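Local coordinates for protein putative endo-1,4-beta-xylanase (Bacteroides thetaiotaomicron VPI-5482, PDB 5MSX) that probably hydrolyses glycosidic bonds as a family 43 glycoside hydrolase, likely an arabinofuranosidase in breakdown of the plant pectin rhamnogalacturonan II, at residues Y104-T109 against G124-A129; G80-S85 against E89-P94; Y113-V118 against D133-P138. All coordinates share one frame; numbering follows the deposited sequence.

Interaction 1 (Y104-T109 against G124-A129); sequences YYIYPT and GPFKLA. With EDO (1,2-ethanediol), chain G.
Ile-106 sets its CG2 methyl against the CD2–CE2 bond of Phe-126, 3.6 Å from CD2, the two side chains crossing at about a right angle. That branch reaches the ring because CG1 lies anti to the backbone N (chi1 -158°), which leaves CG2 facing segment 124-129. The same ring also meets backbone: Phe-126 CE2 is 3.5 Å from Tyr-104 O, while CZ lies 4.2 Å from Tyr-104 CB. No hydrogen bond joins the two segments, so van der Waals packing, mainly apolar, holds them together. The Tyr-104 side chain then leads away, and its OH is 2.7 Å from O1 of a 1,2-ethanediol, probably from the crystallisation liquor, which is also bound by Asn-43 and by Asp-270 of a neighbouring subunit. Tyr-105 starts off on the other side of the strand, where its OH is hydrogen-bonded to Asn-101. The CA atoms of Tyr-105 and Phe-126 are 8.2 Å apart, too far for neighbouring strands: strand 113-119 runs between and pairs with both. Phe-126, which also packs on Ala-119, thus spans a middle strand of one antiparallel sheet, consistent with a blade of the five-bladed beta-propeller of family 43.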
loop_
_atom_site.group_PDB
_atom_site.type_symbol
_atom_site.label_atom_id
_atom_site.label_comp_id
_atom_site.label_asym_id
_atom_site.label_seq_id
_atom_site.Cartn_x
_atom_site.Cartn_y
_atom_site.Cartn_z
ATOM N N TYR C 104 -9.377 -3.290 -2.848
ATOM C CA TYR C 104 -10.532 -2.398 -2.732
ATOM C C TYR C 104 -10.861 -2.169 -1.263
ATOM O O TYR C 104 -10.962 -3.128 -0.484
ATOM C CB TYR C 104 -11.724 -2.995 -3.465
ATOM C CG TYR C 104 -11.523 -2.997 -4.944
ATOM C CD1 TYR C 104 -11.835 -1.878 -5.701
ATOM C CD2 TYR C 104 -10.934 -4.106 -5.609
ATOM C CE1 TYR C 104 -11.626 -1.847 -7.069
ATOM C CE2 TYR C 104 -10.730 -4.088 -7.003
ATOM C CZ TYR C 104 -11.075 -2.948 -7.718
ATOM O OH TYR C 104 -10.885 -2.877 -9.082
ATOM N N TYR C 105 -10.994 -0.900 -0.887
ATOM C CA TYR C 105 -11.389 -0.493 0.460
ATOM C C TYR C 105 -12.788 0.188 0.425
ATOM O O TYR C 105 -13.115 0.889 -0.525
ATOM C CB TYR C 105 -10.372 0.469 1.041
ATOM C CG TYR C 105 -8.991 -0.100 1.231
ATOM C CD1 TYR C 105 -8.065 -0.132 0.165
ATOM C CD2 TYR C 105 -8.584 -0.580 2.473
ATOM C CE1 TYR C 105 -6.785 -0.642 0.341
ATOM C CE2 TYR C 105 -7.302 -1.111 2.657
ATOM C CZ TYR C 105 -6.415 -1.136 1.594
ATOM O OH TYR C 105 -5.173 -1.647 1.780
ATOM N N ILE C 106 -13.585 -0.032 1.465
ATOM C CA ILE C 106 -14.870 0.606 1.603
ATOM C C ILE C 106 -15.053 1.000 3.057
ATOM O O ILE C 106 -14.500 0.355 3.954
ATOM C CB ILE C 106 -15.985 -0.304 1.037
ATOM C CG1 ILE C 106 -17.233 0.519 0.676
ATOM C CG2 ILE C 106 -16.276 -1.469 1.983
ATOM C CD1 ILE C 106 -18.142 -0.198 -0.297
ATOM N N TYR C 107 -15.765 2.100 3.293
ATOM C CA TYR C 107 -15.858 2.697 4.614
ATOM C C TYR C 107 -17.338 2.954 5.034
ATOM O O TYR C 107 -17.816 4.093 5.021
ATOM C CB TYR C 107 -15.032 3.961 4.663
ATOM C CG TYR C 107 -13.592 3.777 4.215
ATOM C CD1 TYR C 107 -13.270 3.709 2.867
ATOM C CD2 TYR C 107 -12.553 3.658 5.138
ATOM C CE1 TYR C 107 -11.963 3.539 2.439
ATOM C CE2 TYR C 107 -11.229 3.497 4.719
ATOM C CZ TYR C 107 -10.949 3.443 3.361
ATOM O OH TYR C 107 -9.680 3.276 2.890
ATOM N N PRO C 108 -18.054 1.886 5.413
ATOM C CA PRO C 108 -19.465 2.036 5.785
ATOM C C PRO C 108 -19.678 2.427 7.235
ATOM O O PRO C 108 -18.731 2.452 8.038
ATOM C CB PRO C 108 -20.043 0.670 5.453
ATOM C CG PRO C 108 -18.915 -0.261 5.724
ATOM C CD PRO C 108 -17.683 0.464 5.273
ATOM N N THR C 109 -20.919 2.800 7.558
ATOM C CA THR C 109 -21.291 3.157 8.923
ATOM C C THR C 109 -22.110 2.008 9.499
ATOM O O THR C 109 -23.232 1.767 9.072
ATOM C CB THR C 109 -22.020 4.485 8.952
ATOM O OG1 THR C 109 -21.130 5.481 8.450
ATOM C CG2 THR C 109 -22.469 4.878 10.366
ATOM N N GLY C 124 -16.612 -8.165 -3.095
ATOM C CA GLY C 124 -16.249 -8.769 -1.828
ATOM C C GLY C 124 -15.738 -10.188 -2.051
ATOM O O GLY C 124 -15.504 -10.573 -3.194
ATOM N N PRO C 125 -15.607 -10.997 -0.997
ATOM C CA PRO C 125 -16.059 -10.657 0.351
ATOM C C PRO C 125 -15.169 -9.619 1.007
ATOM O O PRO C 125 -13.955 -9.758 0.980
ATOM C CB PRO C 125 -15.953 -11.991 1.106
ATOM C CG PRO C 125 -14.939 -12.771 0.338
ATOM C CD PRO C 125 -15.185 -12.407 -1.088
ATOM N N PHE C 126 -15.783 -8.585 1.567
ATOM C CA PHE C 126 -15.075 -7.606 2.327
ATOM C C PHE C 126 -14.913 -8.115 3.742
ATOM O O PHE C 126 -15.727 -8.924 4.197
ATOM C CB PHE C 126 -15.816 -6.264 2.302
ATOM C CG PHE C 126 -15.593 -5.475 1.047
ATOM C CD1 PHE C 126 -16.336 -5.731 -0.095
ATOM C CD2 PHE C 126 -14.621 -4.481 1.002
ATOM C CE1 PHE C 126 -16.123 -5.011 -1.262
ATOM C CE2 PHE C 126 -14.416 -3.733 -0.160
ATOM C CZ PHE C 126 -15.158 -4.005 -1.290
ATOM N N LYS C 127 -13.850 -7.662 4.416
ATOM C CA LYS C 127 -13.633 -7.945 5.835
ATOM C C LYS C 127 -13.171 -6.700 6.515
ATOM O O LYS C 127 -12.573 -5.843 5.873
ATOM C CB LYS C 127 -12.517 -8.982 6.033
ATOM C CG LYS C 127 -12.803 -10.371 5.532
ATOM C CD LYS C 127 -11.659 -11.303 5.924
ATOM C CE LYS C 127 -11.388 -12.322 4.831
ATOM N NZ LYS C 127 -12.589 -13.158 4.519
ATOM N N LEU C 128 -13.382 -6.592 7.816
ATOM C CA LEU C 128 -12.756 -5.495 8.559
ATOM C C LEU C 128 -11.237 -5.519 8.297
ATOM O O LEU C 128 -10.629 -6.589 8.235
ATOM C CB LEU C 128 -13.046 -5.579 10.043
ATOM C CG LEU C 128 -14.446 -5.167 10.494
ATOM C CD1 LEU C 128 -14.551 -5.251 12.002
ATOM C CD2 LEU C 128 -14.755 -3.751 10.030
ATOM N N ALA C 129 -10.670 -4.337 8.072
ATOM C CA ALA C 129 -9.268 -4.188 7.686
ATOM C C ALA C 129 -8.333 -4.226 8.891
ATOM O O ALA C 129 -7.166 -4.573 8.746
ATOM C CB ALA C 129 -9.076 -2.901 6.915
HETATM C C1 EDO G . -8.987 -0.287 -10.568
HETATM O O1 EDO G . -10.358 -0.625 -10.405
HETATM C C2 EDO G . -8.634 -0.740 -11.966
HETATM O O2 EDO G . -9.000 -2.123 -12.141
#

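Interaction 2 (G80-S85 against E89-P94); sequences GTYFPS and EKYWAP
The end-to-end directions of 82-85 and 89-94 are 139° apart, and the CA atoms of Phe-83 and Tyr-91 are separated by 10.2 Å, so the gap is bridged by side chains. Tyr-91 extends into it with CG anti to the backbone N (chi1 -169°) and meets Tyr-82 hydroxyl to hydroxyl: Tyr-82 OH and Tyr-91 OH form a short hydrogen bond of 2.5 Å. The two side chains cross obliquely, and Tyr-82 OH sits at the edge of the Tyr-91 ring, near its plane. Phe-83 crosses Tyr-91 at about a right angle, its CD2 lying 3.9 Å from Tyr-91 CE1. A phenylalanine in place of Tyr-91 would probably leave the buried Tyr-82 hydroxyl without this bonding partner and the Tyr-82 ring less firmly fixed. Pro-94 CB also approaches Tyr-82 OH, at 3.9 Å. This end of the contact lies near the probable catalytic centre of the family 43 propeller: the Pro-94 side chain is about 5 Å from that of Asp-36, the predicted proton acceptor. At the other end a water donates to both Ser-85 O (2.8 Å) and Glu-89 OE2 (2.6 Å), while Glu-89 OE1 is hydrogen-bonded to Asn-111. An ST turn spans Tyr-82: Phe-83 N donates to Thr-81 OG1 over 3.0 Å with an N-H...O angle of 167°, and Thr-81 OG1 in turn bonds Pro-65 O.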
loop_
_atom_site.group_PDB
_atom_site.type_symbol
_atom_site.label_atom_id
_atom_site.label_comp_id
_atom_site.label_asym_id
_atom_site.label_seq_id
_atom_site.Cartn_x
_atom_site.Cartn_y
_atom_site.Cartn_z
ATOM N N GLY C 80 -26.754 -11.872 -3.056
ATOM C CA GLY C 80 -26.096 -12.004 -1.763
ATOM C C GLY C 80 -25.544 -10.693 -1.215
ATOM O O GLY C 80 -25.863 -9.593 -1.717
ATOM N N THR C 81 -24.724 -10.828 -0.172
ATOM C CA THR C 81 -24.037 -9.712 0.435
ATOM C C THR C 81 -22.586 -9.710 -0.043
ATOM O O THR C 81 -22.087 -10.735 -0.519
ATOM C CB THR C 81 -24.115 -9.719 1.972
ATOM O OG1 THR C 81 -23.357 -8.622 2.499
ATOM C CG2 THR C 81 -23.595 -11.050 2.592
ATOM N N TYR C 82 -21.944 -8.540 0.043
ATOM C CA TYR C 82 -20.518 -8.373 -0.275
ATOM C C TYR C 82 -19.700 -8.276 1.013
ATOM O O TYR C 82 -18.488 -8.176 0.948
ATOM C CB TYR C 82 -20.268 -7.136 -1.206
ATOM C CG TYR C 82 -20.640 -5.777 -0.614
ATOM C CD1 TYR C 82 -19.757 -5.070 0.203
ATOM C CD2 TYR C 82 -21.881 -5.205 -0.863
ATOM C CE1 TYR C 82 -20.097 -3.829 0.735
ATOM C CE2 TYR C 82 -22.225 -3.971 -0.343
ATOM C CZ TYR C 82 -21.337 -3.278 0.452
ATOM O OH TYR C 82 -21.712 -2.070 0.977
ATOM N N PHE C 83 -20.357 -8.316 2.172
ATOM C CA PHE C 83 -19.708 -8.086 3.458
ATOM C C PHE C 83 -20.293 -9.068 4.488
ATOM O O PHE C 83 -21.064 -8.654 5.368
ATOM C CB PHE C 83 -19.954 -6.632 3.867
ATOM C CG PHE C 83 -18.962 -6.050 4.839
ATOM C CD1 PHE C 83 -18.289 -6.820 5.798
ATOM C CD2 PHE C 83 -18.784 -4.676 4.861
ATOM C CE1 PHE C 83 -17.420 -6.220 6.706
ATOM C CE2 PHE C 83 -17.925 -4.071 5.763
ATOM C CZ PHE C 83 -17.246 -4.844 6.697
ATOM N N PRO C 84 -19.895 -10.365 4.405
ATOM C CA PRO C 84 -20.470 -11.417 5.270
ATOM C C PRO C 84 -20.528 -11.102 6.754
ATOM O O PRO C 84 -21.590 -11.221 7.345
ATOM C CB PRO C 84 -19.584 -12.627 4.969
ATOM C CG PRO C 84 -19.244 -12.437 3.530
ATOM C CD PRO C 84 -18.940 -10.952 3.446
ATOM N N SER C 85 -19.445 -10.625 7.343
ATOM C CA SER C 85 -19.476 -10.336 8.771
ATOM C C SER C 85 -20.496 -9.261 9.204
ATOM O O SER C 85 -20.923 -9.248 10.361
ATOM C CB SER C 85 -18.078 -10.004 9.308
ATOM O OG SER C 85 -17.699 -8.654 9.079
ATOM N N GLU C 89 -25.995 -6.614 10.580
ATOM C CA GLU C 89 -25.835 -5.396 11.347
ATOM C C GLU C 89 -26.627 -4.325 10.648
ATOM O O GLU C 89 -26.997 -4.504 9.500
ATOM C CB GLU C 89 -24.352 -4.986 11.420
ATOM C CG GLU C 89 -23.414 -6.123 11.825
ATOM C CD GLU C 89 -23.869 -6.834 13.084
ATOM O OE1 GLU C 89 -24.094 -6.142 14.097
ATOM O OE2 GLU C 89 -24.007 -8.075 13.045
ATOM N N LYS C 90 -26.864 -3.218 11.345
ATOM C CA LYS C 90 -27.417 -2.019 10.729
ATOM C C LYS C 90 -26.322 -1.324 9.910
ATOM O O LYS C 90 -25.286 -0.983 10.433
ATOM C CB LYS C 90 -27.937 -1.097 11.801
ATOM C CG LYS C 90 -28.832 0.019 11.284
ATOM C CD LYS C 90 -29.387 0.814 12.448
ATOM C CE LYS C 90 -28.330 1.655 13.130
ATOM N NZ LYS C 90 -28.998 2.634 14.030
ATOM N N TYR C 91 -26.575 -1.136 8.624
ATOM C CA TYR C 91 -25.551 -0.844 7.634
ATOM C C TYR C 91 -25.968 0.406 6.851
ATOM O O TYR C 91 -26.952 0.368 6.143
ATOM C CB TYR C 91 -25.430 -2.041 6.699
ATOM C CG TYR C 91 -24.232 -1.969 5.804
ATOM C CD1 TYR C 91 -23.007 -2.485 6.212
ATOM C CD2 TYR C 91 -24.310 -1.376 4.537
ATOM C CE1 TYR C 91 -21.894 -2.432 5.387
ATOM C CE2 TYR C 91 -23.187 -1.310 3.709
ATOM C CZ TYR C 91 -21.984 -1.846 4.145
ATOM O OH TYR C 91 -20.859 -1.820 3.359
ATOM N N TRP C 92 -25.242 1.488 7.038
ATOM C CA TRP C 92 -25.516 2.766 6.455
ATOM C C TRP C 92 -24.365 3.312 5.635
ATOM O O TRP C 92 -23.183 3.225 6.040
ATOM C CB TRP C 92 -25.726 3.807 7.554
ATOM C CG TRP C 92 -26.968 3.659 8.347
ATOM C CD1 TRP C 92 -28.053 2.892 8.059
ATOM C CD2 TRP C 92 -27.267 4.356 9.543
ATOM N NE1 TRP C 92 -28.995 3.055 9.012
ATOM C CE2 TRP C 92 -28.543 3.959 9.936
ATOM C CE3 TRP C 92 -26.569 5.296 10.313
ATOM C CZ2 TRP C 92 -29.157 4.445 11.101
ATOM C CZ3 TRP C 92 -27.152 5.777 11.472
ATOM C CH2 TRP C 92 -28.444 5.354 11.861
ATOM N N ALA C 93 -24.752 3.939 4.530
ATOM C CA ALA C 93 -23.983 4.980 3.887
ATOM C C ALA C 93 -22.517 4.568 3.565
ATOM O O ALA C 93 -21.573 5.228 3.953
ATOM C CB ALA C 93 -24.058 6.243 4.727
ATOM N N PRO C 94 -22.347 3.458 2.864
ATOM C CA PRO C 94 -21.003 3.076 2.439
ATOM C C PRO C 94 -20.434 4.090 1.451
ATOM O O PRO C 94 -21.178 4.656 0.597
ATOM C CB PRO C 94 -21.218 1.755 1.701
ATOM C CG PRO C 94 -22.611 1.840 1.204
ATOM C CD PRO C 94 -23.382 2.668 2.192
HETATM O O HOH W 1 -23.632 -9.484 10.909
#

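Interaction 3 (Y113-V118 against D133-P138)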
loop_
_atom_site.group_PDB
_atom_site.type_symbol
_atom_site.label_atom_id
_atom_site.label_comp_id
_atom_site.label_asym_id
_atom_site.label_seq_id
_atom_site.Cartn_x
_atom_site.Cartn_y
_atom_site.Cartn_z
ATOM N N TYR C 113 -21.356 3.620 13.426
ATOM C CA TYR C 113 -19.922 3.961 13.493
ATOM C C TYR C 113 -19.178 3.539 12.237
ATOM O O TYR C 113 -19.467 2.504 11.663
ATOM C CB TYR C 113 -19.261 3.343 14.751
ATOM C CG TYR C 113 -19.741 3.968 16.032
ATOM C CD1 TYR C 113 -20.888 3.520 16.660
ATOM C CD2 TYR C 113 -19.055 5.021 16.609
ATOM C CE1 TYR C 113 -21.331 4.107 17.841
ATOM C CE2 TYR C 113 -19.484 5.603 17.783
ATOM C CZ TYR C 113 -20.624 5.142 18.384
ATOM O OH TYR C 113 -21.055 5.748 19.528
ATOM N N MET C 114 -18.214 4.361 11.826
ATOM C CA MET C 114 -17.454 4.086 10.613
ATOM C C MET C 114 -16.374 3.032 10.866
ATOM O O MET C 114 -15.689 3.119 11.885
ATOM C CB MET C 114 -16.822 5.369 10.108
ATOM C CG MET C 114 -17.879 6.385 9.663
ATOM S SD MET C 114 -17.166 7.939 9.148
ATOM C CE MET C 114 -16.214 8.443 10.593
ATOM N N TYR C 115 -16.243 2.092 9.927
ATOM C CA TYR C 115 -15.196 1.067 9.889
ATOM C C TYR C 115 -14.548 0.974 8.506
ATOM O O TYR C 115 -15.247 1.020 7.496
ATOM C CB TYR C 115 -15.771 -0.323 10.164
ATOM C CG TYR C 115 -16.356 -0.470 11.532
ATOM C CD1 TYR C 115 -17.650 -0.027 11.804
ATOM C CD2 TYR C 115 -15.616 -1.070 12.568
ATOM C CE1 TYR C 115 -18.184 -0.141 13.077
ATOM C CE2 TYR C 115 -16.145 -1.218 13.832
ATOM C CZ TYR C 115 -17.423 -0.747 14.100
ATOM O OH TYR C 115 -17.943 -0.876 15.372
ATOM N N PRO C 116 -13.218 0.765 8.467
ATOM C CA PRO C 116 -12.543 0.387 7.224
ATOM C C PRO C 116 -12.656 -1.100 6.920
ATOM O O PRO C 116 -12.441 -1.936 7.794
ATOM C CB PRO C 116 -11.093 0.773 7.499
ATOM C CG PRO C 116 -10.925 0.605 8.976
ATOM C CD PRO C 116 -12.266 0.904 9.590
ATOM N N ALA C 117 -13.012 -1.425 5.682
ATOM C CA ALA C 117 -13.122 -2.796 5.231
ATOM C C ALA C 117 -12.336 -2.948 3.942
ATOM O O ALA C 117 -12.109 -1.957 3.238
ATOM C CB ALA C 117 -14.578 -3.185 5.025
ATOM N N VAL C 118 -11.934 -4.180 3.628
ATOM C CA VAL C 118 -11.038 -4.437 2.491
ATOM C C VAL C 118 -11.395 -5.727 1.804
ATOM O O VAL C 118 -11.863 -6.645 2.450
ATOM C CB VAL C 118 -9.547 -4.461 2.943
ATOM C CG1 VAL C 118 -9.289 -5.574 3.970
ATOM C CG2 VAL C 118 -8.609 -4.578 1.740
ATOM N N ASP C 133 -12.484 -9.754 12.368
ATOM C CA ASP C 133 -13.659 -9.549 11.513
ATOM C C ASP C 133 -15.030 -9.873 12.185
ATOM O O ASP C 133 -15.703 -10.827 11.815
ATOM C CB ASP C 133 -13.526 -10.331 10.191
ATOM C CG ASP C 133 -14.537 -9.859 9.130
ATOM O OD1 ASP C 133 -14.949 -8.672 9.160
ATOM O OD2 ASP C 133 -14.933 -10.663 8.273
ATOM N N GLU C 134 -15.451 -9.052 13.143
ATOM C CA GLU C 134 -16.727 -9.273 13.837
ATOM C C GLU C 134 -17.233 -7.993 14.464
ATOM O O GLU C 134 -16.449 -7.074 14.723
ATOM C CB GLU C 134 -16.577 -10.346 14.917
ATOM C CG GLU C 134 -15.499 -10.042 15.930
ATOM C CD GLU C 134 -15.463 -11.052 17.064
ATOM O OE1 GLU C 134 -15.335 -12.269 16.788
ATOM O OE2 GLU C 134 -15.549 -10.620 18.236
ATOM N N PHE C 135 -18.541 -7.963 14.733
ATOM C CA PHE C 135 -19.209 -6.770 15.246
ATOM C C PHE C 135 -19.934 -7.045 16.540
ATOM O O PHE C 135 -20.463 -8.120 16.728
ATOM C CB PHE C 135 -20.210 -6.221 14.210
ATOM C CG PHE C 135 -19.542 -5.739 12.959
ATOM C CD1 PHE C 135 -18.945 -4.480 12.921
ATOM C CD2 PHE C 135 -19.461 -6.547 11.847
ATOM C CE1 PHE C 135 -18.308 -4.031 11.770
ATOM C CE2 PHE C 135 -18.806 -6.111 10.697
ATOM C CZ PHE C 135 -18.232 -4.849 10.667
ATOM N N TYR C 136 -19.938 -6.045 17.411
ATOM C CA TYR C 136 -20.752 -6.028 18.608
ATOM C C TYR C 136 -20.929 -4.563 18.945
ATOM O O TYR C 136 -20.146 -3.739 18.489
ATOM C CB TYR C 136 -20.061 -6.785 19.753
ATOM C CG TYR C 136 -18.660 -6.317 20.123
ATOM C CD1 TYR C 136 -18.468 -5.213 20.938
ATOM C CD2 TYR C 136 -17.530 -7.019 19.697
ATOM C CE1 TYR C 136 -17.202 -4.799 21.304
ATOM C CE2 TYR C 136 -16.250 -6.614 20.061
ATOM C CZ TYR C 136 -16.101 -5.503 20.862
ATOM O OH TYR C 136 -14.845 -5.075 21.232
ATOM N N LYS C 137 -21.928 -4.246 19.762
ATOM C CA LYS C 137 -22.309 -2.866 20.036
ATOM C C LYS C 137 -21.672 -2.349 21.318
ATOM O O LYS C 137 -21.336 -3.150 22.164
ATOM C CB LYS C 137 -23.817 -2.784 20.158
ATOM C CG LYS C 137 -24.535 -3.260 18.912
ATOM C CD LYS C 137 -26.017 -3.072 19.097
ATOM C CE LYS C 137 -26.782 -3.455 17.850
ATOM N NZ LYS C 137 -28.187 -3.030 18.063
ATOM N N PRO C 138 -21.513 -1.032 21.492
ATOM C CA PRO C 138 -21.894 -0.006 20.509
ATOM C C PRO C 138 -20.897 0.085 19.347
ATOM O O PRO C 138 -21.319 0.297 18.204
ATOM C CB PRO C 138 -21.920 1.289 21.330
ATOM C CG PRO C 138 -21.014 1.036 22.496
ATOM C CD PRO C 138 -20.889 -0.455 22.692
HETATM O O HOH W 2 -20.498 -0.118 15.583
#
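Tyr-115 (chi1 -64°) and Phe-135 (chi1 -65°) share one first torsion, each CG anti to the carbonyl carbon, and this helps to bring the two rings together between strand 113-119 and the loop that follows strand 127-128. There they form a T-shaped pair, with Phe-135 giving the edge and Tyr-115 the face. Three measures support this: the planes stand at 87°, the centroids are 5.2 Å apart, and Phe-135 CE1 hangs 3.8 Å above the Tyr-115 plane over the ring centre. That single atom is therefore equally distant, 4.1 Å, from all six ring carbons of Tyr-115. Leu-128 and Ile-110 also pack on both rings.

The second part of the contact is polar and runs through a water. Lying in the plane of the Tyr-115 ring at its edge, this water accepts from Tyr-115 OH at 2.7 Å and donates to Pro-138 O at 2.8 Å. Tyr-115 OH is also hydrogen-bonded to the backbone N of Thr-140, so its hydroxyl ties the loop down at two places, which should help to fix the rotation of the ring beneath Phe-135. Pro-138 O lies 3.6 Å from Tyr-113 CD1 as well, in an oblique approach to that ring. Tyr-113 in addition meets the ring of Phe-139, just beyond the segment.

An aromatic pair and a bridging water thus fasten segment 133-138, which makes no direct hydrogen bond to 113-118, onto that strand. Since the connection to which it belongs leads from strand 127-128 to strand 156-159 of another antiparallel sheet, the contact is consistent with an inter-blade loop folded back over its own blade in a family 43 beta-propeller.

How the interactions relate
The three contacts lie 9 to 10 Å apart, centre to centre, and reach one antiparallel sheet. Interactions 1 and 3 alternate along the chain and interlock through strand pairing: Ile-106 O to Ala-117 N and Lys-127 O to Val-118 N are both 2.9 Å. Interaction 2, earlier in sequence, joins interaction 1 through Thr-109 N to Trp-92 O and Phe-126 N to Tyr-82 O, each 2.8 Å. It meets interaction 3 where Ser-85 OG lies 2.8 Å from Asp-133 OD1. A bound calcium ion is about 7 Å from the Pro-94 side chain and about 10 Å from that of Ile-106. Between side chains, Ile-106 is about 11 Å from Asp-36, and Tyr-113 about 11 Å from Asp-154, predicted to modulate the proton donor.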